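PDB 5SV6: extracellular solute-binding protein, family 3 from Methylophaga aminisulfidivorans MP, which is of unknown function but has a periplasmic binding protein-like architecture and is probably tied to the methanol dehydrogenase system. Local coordinates for residues V117-Y128 / Q249-S259; P197-V205 / A219-L230. All coordinates share one frame; numbering follows the deposited sequence.

Contact 1 (V117-Y128 / Q249-S259)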
loop_
_atom_site.group_PDB
_atom_site.type_symbol
_atom_site.label_atom_id
_atom_site.label_comp_id
_atom_site.label_asym_id
_atom_site.label_seq_id
_atom_site.Cartn_x
_atom_site.Cartn_y
_atom_site.Cartn_z
ATOM N N VAL A 117 4.846 -9.104 14.879
ATOM C CA VAL A 117 4.409 -8.038 15.774
ATOM C C VAL A 117 3.038 -8.373 16.336
ATOM O O VAL A 117 2.419 -9.355 15.920
ATOM C CB VAL A 117 4.316 -6.692 15.000
ATOM C CG1 VAL A 117 5.699 -6.176 14.626
ATOM C CG2 VAL A 117 3.452 -6.848 13.747
ATOM N N ALA A 118 2.560 -7.582 17.297
ATOM C CA ALA A 118 1.140 -7.638 17.633
ATOM C C ALA A 118 0.400 -6.635 16.750
ATOM O O ALA A 118 0.902 -5.530 16.500
ATOM C CB ALA A 118 0.909 -7.335 19.120
ATOM N N THR A 119 -0.781 -7.009 16.266
ATOM C CA THR A 119 -1.534 -6.129 15.382
ATOM C C THR A 119 -2.874 -5.747 16.012
ATOM O O THR A 119 -3.518 -6.555 16.677
ATOM C CB THR A 119 -1.783 -6.753 13.989
ATOM O OG1 THR A 119 -2.246 -8.096 14.148
ATOM C CG2 THR A 119 -0.503 -6.762 13.165
ATOM N N SER A 120 -3.279 -4.510 15.784
ATOM C CA SER A 120 -4.526 -3.998 16.320
ATOM C C SER A 120 -5.692 -4.627 15.568
ATOM O O SER A 120 -5.495 -5.303 14.546
ATOM C CB SER A 120 -4.571 -2.485 16.110
ATOM O OG SER A 120 -4.777 -2.196 14.734
ATOM N N ASP A 121 -6.906 -4.396 16.061
ATOM C CA ASP A 121 -8.091 -4.592 15.234
ATOM C C ASP A 121 -7.840 -3.847 13.924
ATOM O O ASP A 121 -7.306 -2.727 13.929
ATOM C CB ASP A 121 -9.347 -4.007 15.907
ATOM C CG ASP A 121 -9.658 -4.650 17.248
ATOM O OD1 ASP A 121 -9.327 -5.834 17.435
ATOM O OD2 ASP A 121 -10.224 -3.961 18.132
ATOM N N PRO A 122 -8.200 -4.466 12.790
ATOM C CA PRO A 122 -8.015 -3.792 11.495
ATOM C C PRO A 122 -8.802 -2.482 11.454
ATOM O O PRO A 122 -9.944 -2.463 11.915
ATOM C CB PRO A 122 -8.612 -4.777 10.486
ATOM C CG PRO A 122 -8.673 -6.094 11.194
ATOM C CD PRO A 122 -8.838 -5.787 12.660
ATOM N N TYR A 123 -8.211 -1.404 10.941
ATOM C CA TYR A 123 -8.955 -0.150 10.858
ATOM C C TYR A 123 -9.410 0.163 9.434
ATOM O O TYR A 123 -10.175 1.098 9.215
ATOM C CB TYR A 123 -8.206 1.026 11.521
ATOM C CG TYR A 123 -6.859 1.379 10.906
ATOM C CD1 TYR A 123 -5.685 0.760 11.330
ATOM C CD2 TYR A 123 -6.764 2.363 9.939
ATOM C CE1 TYR A 123 -4.454 1.094 10.771
ATOM C CE2 TYR A 123 -5.553 2.714 9.387
ATOM C CZ TYR A 123 -4.401 2.080 9.797
ATOM O OH TYR A 123 -3.204 2.445 9.223
ATOM N N TYR A 124 -8.931 -0.626 8.472
ATOM C CA TYR A 124 -9.566 -0.689 7.148
ATOM C C TYR A 124 -9.152 -1.912 6.359
ATOM O O TYR A 124 -8.230 -2.625 6.729
ATOM C CB TYR A 124 -9.328 0.577 6.304
ATOM C CG TYR A 124 -7.896 0.845 5.841
ATOM C CD1 TYR A 124 -7.558 0.793 4.490
ATOM C CD2 TYR A 124 -6.905 1.197 6.745
ATOM C CE1 TYR A 124 -6.258 1.056 4.060
ATOM C CE2 TYR A 124 -5.609 1.472 6.330
ATOM C CZ TYR A 124 -5.291 1.403 4.986
ATOM O OH TYR A 124 -4.002 1.687 4.579
ATOM N N LYS A 125 -9.831 -2.119 5.244
ATOM C CA LYS A 125 -9.472 -3.177 4.315
ATOM C C LYS A 125 -9.481 -2.580 2.909
ATOM O O LYS A 125 -10.393 -1.832 2.536
ATOM C CB LYS A 125 -10.478 -4.329 4.435
ATOM C CG LYS A 125 -10.162 -5.588 3.596
ATOM C CD LYS A 125 -11.289 -6.617 3.780
ATOM C CE LYS A 125 -11.045 -7.881 2.969
ATOM N NZ LYS A 125 -12.073 -8.912 3.258
ATOM N N SER A 126 -8.451 -2.876 2.129
ATOM C CA SER A 126 -8.452 -2.432 0.740
ATOM C C SER A 126 -7.876 -3.535 -0.130
ATOM O O SER A 126 -7.667 -4.645 0.339
ATOM C CB SER A 126 -7.677 -1.119 0.583
ATOM O OG SER A 126 -7.975 -0.519 -0.664
ATOM N N GLY A 127 -7.658 -3.246 -1.403
ATOM C CA GLY A 127 -7.137 -4.263 -2.295
ATOM C C GLY A 127 -6.265 -3.711 -3.397
ATOM O O GLY A 127 -6.222 -2.500 -3.625
ATOM N N TYR A 128 -5.547 -4.613 -4.059
ATOM C CA TYR A 128 -4.841 -4.304 -5.292
ATOM C C TYR A 128 -5.906 -4.019 -6.337
ATOM O O TYR A 128 -7.000 -4.565 -6.262
ATOM C CB TYR A 128 -3.949 -5.491 -5.705
ATOM C CG TYR A 128 -2.701 -5.544 -4.864
ATOM C CD1 TYR A 128 -2.724 -6.089 -3.590
ATOM C CD2 TYR A 128 -1.509 -4.995 -5.325
ATOM C CE1 TYR A 128 -1.595 -6.093 -2.796
ATOM C CE2 TYR A 128 -0.377 -5.001 -4.545
ATOM C CZ TYR A 128 -0.425 -5.548 -3.280
ATOM O OH TYR A 128 0.706 -5.553 -2.495
ATOM N N GLN A 249 -5.900 -10.803 -2.866
ATOM C CA GLN A 249 -5.668 -9.472 -3.443
ATOM C C GLN A 249 -6.175 -8.362 -2.530
ATOM O O GLN A 249 -5.950 -7.182 -2.805
ATOM C CB GLN A 249 -6.391 -9.342 -4.782
ATOM C CG GLN A 249 -6.262 -10.547 -5.681
ATOM C CD GLN A 249 -4.978 -10.549 -6.464
ATOM O OE1 GLN A 249 -4.668 -9.585 -7.160
ATOM N NE2 GLN A 249 -4.222 -11.644 -6.368
ATOM N N GLN A 250 -6.882 -8.744 -1.468
ATOM C CA GLN A 250 -7.460 -7.789 -0.520
ATOM C C GLN A 250 -6.916 -8.060 0.878
ATOM O O GLN A 250 -6.852 -9.208 1.303
ATOM C CB GLN A 250 -8.991 -7.894 -0.509
ATOM C CG GLN A 250 -9.659 -7.477 -1.806
ATOM C CD GLN A 250 -11.177 -7.616 -1.762
ATOM O OE1 GLN A 250 -11.775 -7.736 -0.689
ATOM N NE2 GLN A 250 -11.807 -7.565 -2.927
ATOM N N PHE A 251 -6.529 -7.006 1.594
ATOM C CA PHE A 251 -5.844 -7.170 2.880
ATOM C C PHE A 251 -6.358 -6.209 3.951
ATOM O O PHE A 251 -6.485 -5.004 3.705
ATOM C CB PHE A 251 -4.332 -6.960 2.705
ATOM C CG PHE A 251 -3.681 -7.980 1.803
ATOM C CD1 PHE A 251 -3.053 -9.099 2.342
ATOM C CD2 PHE A 251 -3.723 -7.834 0.424
ATOM C CE1 PHE A 251 -2.479 -10.055 1.517
ATOM C CE2 PHE A 251 -3.146 -8.788 -0.414
ATOM C CZ PHE A 251 -2.521 -9.900 0.135
ATOM N N GLU A 252 -6.626 -6.744 5.140
ATOM C CA GLU A 252 -6.966 -5.916 6.291
ATOM C C GLU A 252 -5.695 -5.248 6.806
ATOM O O GLU A 252 -4.637 -5.880 6.879
ATOM C CB GLU A 252 -7.616 -6.749 7.401
ATOM C CG GLU A 252 -9.017 -7.249 7.054
ATOM C CD GLU A 252 -9.607 -8.125 8.146
ATOM O OE1 GLU A 252 -8.843 -8.632 8.996
ATOM O OE2 GLU A 252 -10.840 -8.287 8.171
ATOM N N GLN A 253 -5.797 -3.974 7.163
ATOM C CA GLN A 253 -4.637 -3.236 7.662
ATOM C C GLN A 253 -4.769 -2.882 9.145
ATOM O O GLN A 253 -5.836 -2.469 9.596
ATOM C CB GLN A 253 -4.425 -1.969 6.832
ATOM C CG GLN A 253 -4.208 -2.258 5.349
ATOM C CD GLN A 253 -2.928 -3.027 5.103
ATOM O OE1 GLN A 253 -1.836 -2.509 5.332
ATOM N NE2 GLN A 253 -3.055 -4.281 4.665
ATOM N N SER A 254 -3.674 -3.015 9.888
ATOM C CA SER A 254 -3.672 -2.770 11.332
ATOM C C SER A 254 -2.493 -1.915 11.773
ATOM O O SER A 254 -1.494 -1.808 11.065
ATOM C CB SER A 254 -3.582 -4.093 12.096
ATOM O OG SER A 254 -4.686 -4.942 11.836
ATOM N N ILE A 255 -2.614 -1.317 12.954
ATOM C CA ILE A 255 -1.467 -0.711 13.638
ATOM C C ILE A 255 -0.614 -1.847 14.184
ATOM O O ILE A 255 -1.167 -2.860 14.607
ATOM C CB ILE A 255 -1.934 0.135 14.849
ATOM C CG1 ILE A 255 -2.961 1.196 14.435
ATOM C CG2 ILE A 255 -0.753 0.761 15.558
ATOM C CD1 ILE A 255 -2.439 2.233 13.479
ATOM N N ALA A 256 0.712 -1.689 14.200
ATOM C CA ALA A 256 1.588 -2.705 14.786
ATOM C C ALA A 256 2.369 -2.151 15.965
ATOM O O ALA A 256 2.834 -1.005 15.931
ATOM C CB ALA A 256 2.558 -3.255 13.740
ATOM N N VAL A 257 2.508 -2.968 17.009
ATOM C CA VAL A 257 3.431 -2.679 18.109
ATOM C C VAL A 257 4.231 -3.957 18.369
ATOM O O VAL A 257 3.882 -5.011 17.847
ATOM C CB VAL A 257 2.673 -2.275 19.399
ATOM C CG1 VAL A 257 1.711 -1.123 19.123
ATOM C CG2 VAL A 257 1.904 -3.462 19.964
ATOM N N ARG A 258 5.296 -3.882 19.166
ATOM C CA ARG A 258 6.012 -5.105 19.556
ATOM C C ARG A 258 5.072 -6.090 20.254
ATOM O O ARG A 258 4.136 -5.679 20.929
ATOM C CB ARG A 258 7.194 -4.784 20.469
ATOM C CG ARG A 258 8.328 -4.012 19.779
ATOM C CD ARG A 258 9.390 -3.650 20.803
ATOM N NE ARG A 258 8.884 -2.668 21.759
ATOM C CZ ARG A 258 8.847 -1.362 21.521
ATOM N NH1 ARG A 258 9.277 -0.894 20.360
ATOM N NH2 ARG A 258 8.371 -0.529 22.434
ATOM N N SER A 259 5.326 -7.386 20.091
ATOM C CA SER A 259 4.416 -8.420 20.595
ATOM C C SER A 259 4.180 -8.353 22.110
ATOM O O SER A 259 3.111 -8.719 22.605
ATOM C CB SER A 259 4.930 -9.809 20.204
ATOM O OG SER A 259 4.206 -10.817 20.879
#
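Tyr124-Tyr128 runs antiparallel to Gln249-Gln253, and Ala118-Thr119 to Ala256-Val257; the axes of strands 124-128 and 250-257 approach to 4.6 Å at 150°. The ladder has two runs. Ala118 and Val257 exchange backbone hydrogen bonds in one. In the other, Ser126 and Phe251 do so, and Tyr128 N donates to Gln249 O. Between the runs the ladder is irregular, but Ser120 N still donates to Ile255 O and Tyr123 N to Gln253 O; the Ser120 side chain adds a further bond. Its OG lies between its backbone N and carbonyl carbon (chi1 72°) and accepts from Ile255 N at 2.9 Å. Ser120 OG also donates to Asp121 O at 2.7 Å. Ser254 OG donates back to Ser120 O from above the carbonyl plane, at 2.9 Å. A pair of long antiparallel strands like this is consistent with the two-strand connection between the lobes of type II periplasmic binding proteins. Gln253 CB sits over one face of the Tyr124 ring, 4.0 Å from its centroid, a CH-pi contact. The Gln253 amide reaches on to Asp111. Tyr123 CE1 meets Ile255 CD1 at 3.6 Å, and the Tyr123 hydroxyl bonds to the backbone of Met108. The extended chain of Lys125 packs CG against Glu252 CG at 4.0 Å, while its ammonium pairs with Glu237. Tyr128 CE1 touches Phe251 CE2 at 3.9 Å, at the edge of the tyrosine ring.

Contact 2 (P197-V205 / A219-L230); sequences PDLLVSEVV and AARYVKSASVPL
Pro197 sets its CG obliquely against the Tyr222 ring. One residue on, Asp198 lays its CB over the centre of that ring, 3.5 Å from the Tyr222 centroid, in a CH-pi contact. The Asp198 carboxylate turns away from the ring. Arg221 CG lies 3.5 Å above the opposite ring face, so the tyrosine is sandwiched between two aliphatic groups. Val201 comes next and divides its work between two branches. Its CG1, anti to the backbone N (chi1 175°), meets Leu230 CD1 at 3.7 Å. Its CG2 lies beside the backbone N and packs on Ala219 CB at 3.9 Å. Ser202 faces away and bonds within its own helix. Ser202 OG donates to Asp198 O at 3.0 Å, and Ser202 N reaches the same oxygen from the other face of the carbonyl. Val204 CG1 touches Leu230 CD2 at 4.0 Å. Val205 ends the segment against the chain after helix 216-224. Its CG1 meets Val228 CG2 at 3.8 Å and also reaches Ser227 OG, while its CG2 packs on Ala226 CB. No hydrogen bond joins the two segments. The axes of helices 197-205 and 219-224 stay 9.0 Å apart at 37°, and the space is bridged by side chains, chiefly Val201 against Ala219 and Asp198 CB against Tyr222. On the sheet side, Val204 and Ala219 both touch strands 118-133 and 211-215, Leu200 touches Ile214, and Leu230 begins strand 230-234 against Ile131.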
loop_
_atom_site.group_PDB
_atom_site.type_symbol
_atom_site.label_atom_id
_atom_site.label_comp_id
_atom_site.label_asym_id
_atom_site.label_seq_id
_atom_site.Cartn_x
_atom_site.Cartn_y
_atom_site.Cartn_z
ATOM N N PRO A 197 4.952 5.007 -6.168
ATOM C CA PRO A 197 3.809 4.492 -6.939
ATOM C C PRO A 197 3.202 5.497 -7.926
ATOM O O PRO A 197 2.530 5.085 -8.883
ATOM C CB PRO A 197 2.791 4.132 -5.849
ATOM C CG PRO A 197 3.178 4.980 -4.676
ATOM C CD PRO A 197 4.671 5.038 -4.721
ATOM N N ASP A 198 3.408 6.793 -7.693
ATOM C CA ASP A 198 2.943 7.810 -8.634
ATOM C C ASP A 198 3.570 7.640 -10.029
ATOM O O ASP A 198 2.969 7.989 -11.041
ATOM C CB ASP A 198 3.240 9.203 -8.092
ATOM C CG ASP A 198 4.715 9.434 -7.871
ATOM O OD1 ASP A 198 5.318 8.688 -7.070
ATOM O OD2 ASP A 198 5.274 10.355 -8.505
ATOM N N LEU A 199 4.788 7.111 -10.073
ATOM C CA LEU A 199 5.422 6.745 -11.336
ATOM C C LEU A 199 4.596 5.697 -12.093
ATOM O O LEU A 199 4.389 5.794 -13.309
ATOM C CB LEU A 199 6.825 6.188 -11.058
ATOM C CG LEU A 199 7.523 5.540 -12.256
ATOM C CD1 LEU A 199 7.796 6.577 -13.346
ATOM C CD2 LEU A 199 8.801 4.813 -11.837
ATOM N N LEU A 200 4.132 4.679 -11.379
ATOM C CA LEU A 200 3.367 3.613 -12.026
ATOM C C LEU A 200 2.038 4.129 -12.586
ATOM O O LEU A 200 1.644 3.762 -13.688
ATOM C CB LEU A 200 3.147 2.425 -11.079
ATOM C CG LEU A 200 4.434 1.764 -10.562
ATOM C CD1 LEU A 200 4.134 0.571 -9.668
ATOM C CD2 LEU A 200 5.281 1.319 -11.721
ATOM N N VAL A 201 1.355 4.992 -11.841
ATOM C CA VAL A 201 0.128 5.595 -12.363
ATOM C C VAL A 201 0.433 6.442 -13.604
ATOM O O VAL A 201 -0.294 6.401 -14.605
ATOM C CB VAL A 201 -0.615 6.408 -11.286
ATOM C CG1 VAL A 201 -1.826 7.121 -11.896
ATOM C CG2 VAL A 201 -1.055 5.480 -10.150
ATOM N N SER A 202 1.532 7.184 -13.543
ATOM C CA SER A 202 1.952 8.037 -14.652
ATOM C C SER A 202 2.203 7.263 -15.944
ATOM O O SER A 202 1.962 7.773 -17.036
ATOM C CB SER A 202 3.198 8.829 -14.263
ATOM O OG SER A 202 2.838 9.866 -13.371
ATOM N N GLU A 203 2.696 6.034 -15.810
ATOM C CA GLU A 203 2.950 5.164 -16.962
ATOM C C GLU A 203 1.658 4.822 -17.705
ATOM O O GLU A 203 1.654 4.670 -18.926
ATOM C CB GLU A 203 3.632 3.878 -16.505
ATOM C CG GLU A 203 5.065 4.073 -16.061
ATOM C CD GLU A 203 5.971 4.444 -17.214
ATOM O OE1 GLU A 203 6.195 3.588 -18.092
ATOM O OE2 GLU A 203 6.445 5.597 -17.251
ATOM N N VAL A 204 0.571 4.683 -16.958
ATOM C CA VAL A 204 -0.738 4.446 -17.562
ATOM C C VAL A 204 -1.232 5.714 -18.253
ATOM O O VAL A 204 -1.679 5.676 -19.396
ATOM C CB VAL A 204 -1.778 3.985 -16.528
ATOM C CG1 VAL A 204 -3.147 3.754 -17.205
ATOM C CG2 VAL A 204 -1.302 2.715 -15.816
ATOM N N VAL A 205 -1.133 6.839 -17.557
ATOM C CA VAL A 205 -1.507 8.129 -18.137
ATOM C C VAL A 205 -0.765 8.387 -19.450
ATOM O O VAL A 205 -1.355 8.875 -20.420
ATOM C CB VAL A 205 -1.247 9.279 -17.146
ATOM C CG1 VAL A 205 -1.363 10.632 -17.833
ATOM C CG2 VAL A 205 -2.195 9.172 -15.963
ATOM N N ALA A 219 -2.051 4.151 -4.762
ATOM C CA ALA A 219 -2.320 4.747 -6.061
ATOM C C ALA A 219 -3.411 5.805 -6.025
ATOM O O ALA A 219 -3.451 6.666 -6.894
ATOM C CB ALA A 219 -2.678 3.674 -7.079
ATOM N N ALA A 220 -4.271 5.737 -5.012
ATOM C CA ALA A 220 -5.562 6.439 -5.029
ATOM C C ALA A 220 -5.509 7.935 -5.320
ATOM O O ALA A 220 -6.251 8.418 -6.171
ATOM C CB ALA A 220 -6.345 6.172 -3.736
ATOM N N ARG A 221 -4.639 8.666 -4.626
ATOM C CA ARG A 221 -4.591 10.108 -4.823
ATOM C C ARG A 221 -4.124 10.462 -6.235
ATOM O O ARG A 221 -4.578 11.454 -6.817
ATOM C CB ARG A 221 -3.728 10.802 -3.755
ATOM C CG ARG A 221 -2.225 10.562 -3.844
ATOM C CD ARG A 221 -1.473 11.680 -3.110
ATOM N NE ARG A 221 -1.846 11.764 -1.696
ATOM C CZ ARG A 221 -1.466 12.745 -0.881
ATOM N NH1 ARG A 221 -0.724 13.742 -1.342
ATOM N NH2 ARG A 221 -1.831 12.734 0.396
ATOM N N TYR A 222 -3.251 9.626 -6.797
ATOM C CA TYR A 222 -2.680 9.881 -8.116
ATOM C C TYR A 222 -3.646 9.528 -9.245
ATOM O O TYR A 222 -3.615 10.135 -10.321
ATOM C CB TYR A 222 -1.343 9.146 -8.272
ATOM C CG TYR A 222 -0.417 9.405 -7.099
ATOM C CD1 TYR A 222 0.191 10.641 -6.934
ATOM C CD2 TYR A 222 -0.175 8.421 -6.145
ATOM C CE1 TYR A 222 1.029 10.900 -5.840
ATOM C CE2 TYR A 222 0.673 8.663 -5.047
ATOM C CZ TYR A 222 1.269 9.912 -4.913
ATOM O OH TYR A 222 2.099 10.182 -3.850
ATOM N N VAL A 223 -4.510 8.557 -8.997
ATOM C CA VAL A 223 -5.595 8.264 -9.928
ATOM C C VAL A 223 -6.579 9.444 -9.968
ATOM O O VAL A 223 -7.008 9.871 -11.036
ATOM C CB VAL A 223 -6.339 6.964 -9.565
ATOM C CG1 VAL A 223 -7.555 6.792 -10.471
ATOM C CG2 VAL A 223 -5.410 5.755 -9.685
ATOM N N LYS A 224 -6.911 9.992 -8.808
ATOM C CA LYS A 224 -7.776 11.172 -8.772
ATOM C C LYS A 224 -7.188 12.381 -9.508
ATOM O O LYS A 224 -7.863 13.017 -10.318
ATOM C CB LYS A 224 -8.107 11.555 -7.334
ATOM C CG LYS A 224 -8.973 12.809 -7.235
ATOM C CD LYS A 224 -9.330 13.090 -5.793
ATOM C CE LYS A 224 -9.897 11.846 -5.132
ATOM N NZ LYS A 224 -9.897 11.969 -3.648
ATOM N N SER A 225 -5.930 12.697 -9.236
ATOM C CA SER A 225 -5.303 13.862 -9.850
ATOM C C SER A 225 -4.783 13.614 -11.270
ATOM O O SER A 225 -4.161 14.501 -11.868
ATOM C CB SER A 225 -4.183 14.406 -8.952
ATOM O OG SER A 225 -3.110 13.481 -8.841
ATOM N N ALA A 226 -5.043 12.423 -11.810
ATOM C CA ALA A 226 -4.539 12.040 -13.125
ATOM C C ALA A 226 -4.951 13.053 -14.188
ATOM O O ALA A 226 -6.031 13.632 -14.107
ATOM C CB ALA A 226 -5.042 10.648 -13.506
ATOM N N SER A 227 -4.088 13.258 -15.180
ATOM C CA SER A 227 -4.349 14.241 -16.227
ATOM C C SER A 227 -5.300 13.689 -17.296
ATOM O O SER A 227 -5.899 14.447 -18.060
ATOM C CB SER A 227 -3.039 14.762 -16.837
ATOM O OG SER A 227 -2.354 13.752 -17.557
ATOM N N VAL A 228 -5.453 12.367 -17.331
ATOM C CA VAL A 228 -6.483 11.746 -18.159
ATOM C C VAL A 228 -7.341 10.854 -17.274
ATOM O O VAL A 228 -6.842 10.299 -16.293
ATOM C CB VAL A 228 -5.893 10.908 -19.311
ATOM C CG1 VAL A 228 -5.219 11.807 -20.338
ATOM C CG2 VAL A 228 -4.932 9.842 -18.780
ATOM N N PRO A 229 -8.637 10.720 -17.608
ATOM C CA PRO A 229 -9.534 9.977 -16.717
ATOM C C PRO A 229 -9.121 8.510 -16.639
ATOM O O PRO A 229 -8.930 7.880 -17.675
ATOM C CB PRO A 229 -10.898 10.099 -17.405
ATOM C CG PRO A 229 -10.776 11.271 -18.316
ATOM C CD PRO A 229 -9.350 11.280 -18.767
ATOM N N LEU A 230 -8.983 7.986 -15.425
ATOM C CA LEU A 230 -8.590 6.594 -15.244
ATOM C C LEU A 230 -9.681 5.826 -14.522
ATOM O O LEU A 230 -10.446 6.394 -13.740
ATOM C CB LEU A 230 -7.293 6.497 -14.434
ATOM C CG LEU A 230 -6.051 7.201 -14.994
ATOM C CD1 LEU A 230 -4.859 6.960 -14.073
ATOM C CD2 LEU A 230 -5.717 6.743 -16.413
#

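In the fold
The centres of contacts 1 and 2 lie 25 Å apart, on opposite sides of the chain's centre. Their nearest atoms are about 8 Å apart and do not touch. Along the chain the order is 117-128, 197-205, 219-230, 249-259, so contact 2 forms between the two halves of contact 1. Strand 118-133 links them. Its early part pairs with strand 247-257 in contact 1. Its later part carries Ile131 and Pro133, which underlie contact 2, and pairs with strands 211-215 and 230-234. Contact 1 thus resembles an interlobe connection, whereas contact 2 packs helices onto the sheet of one lobe.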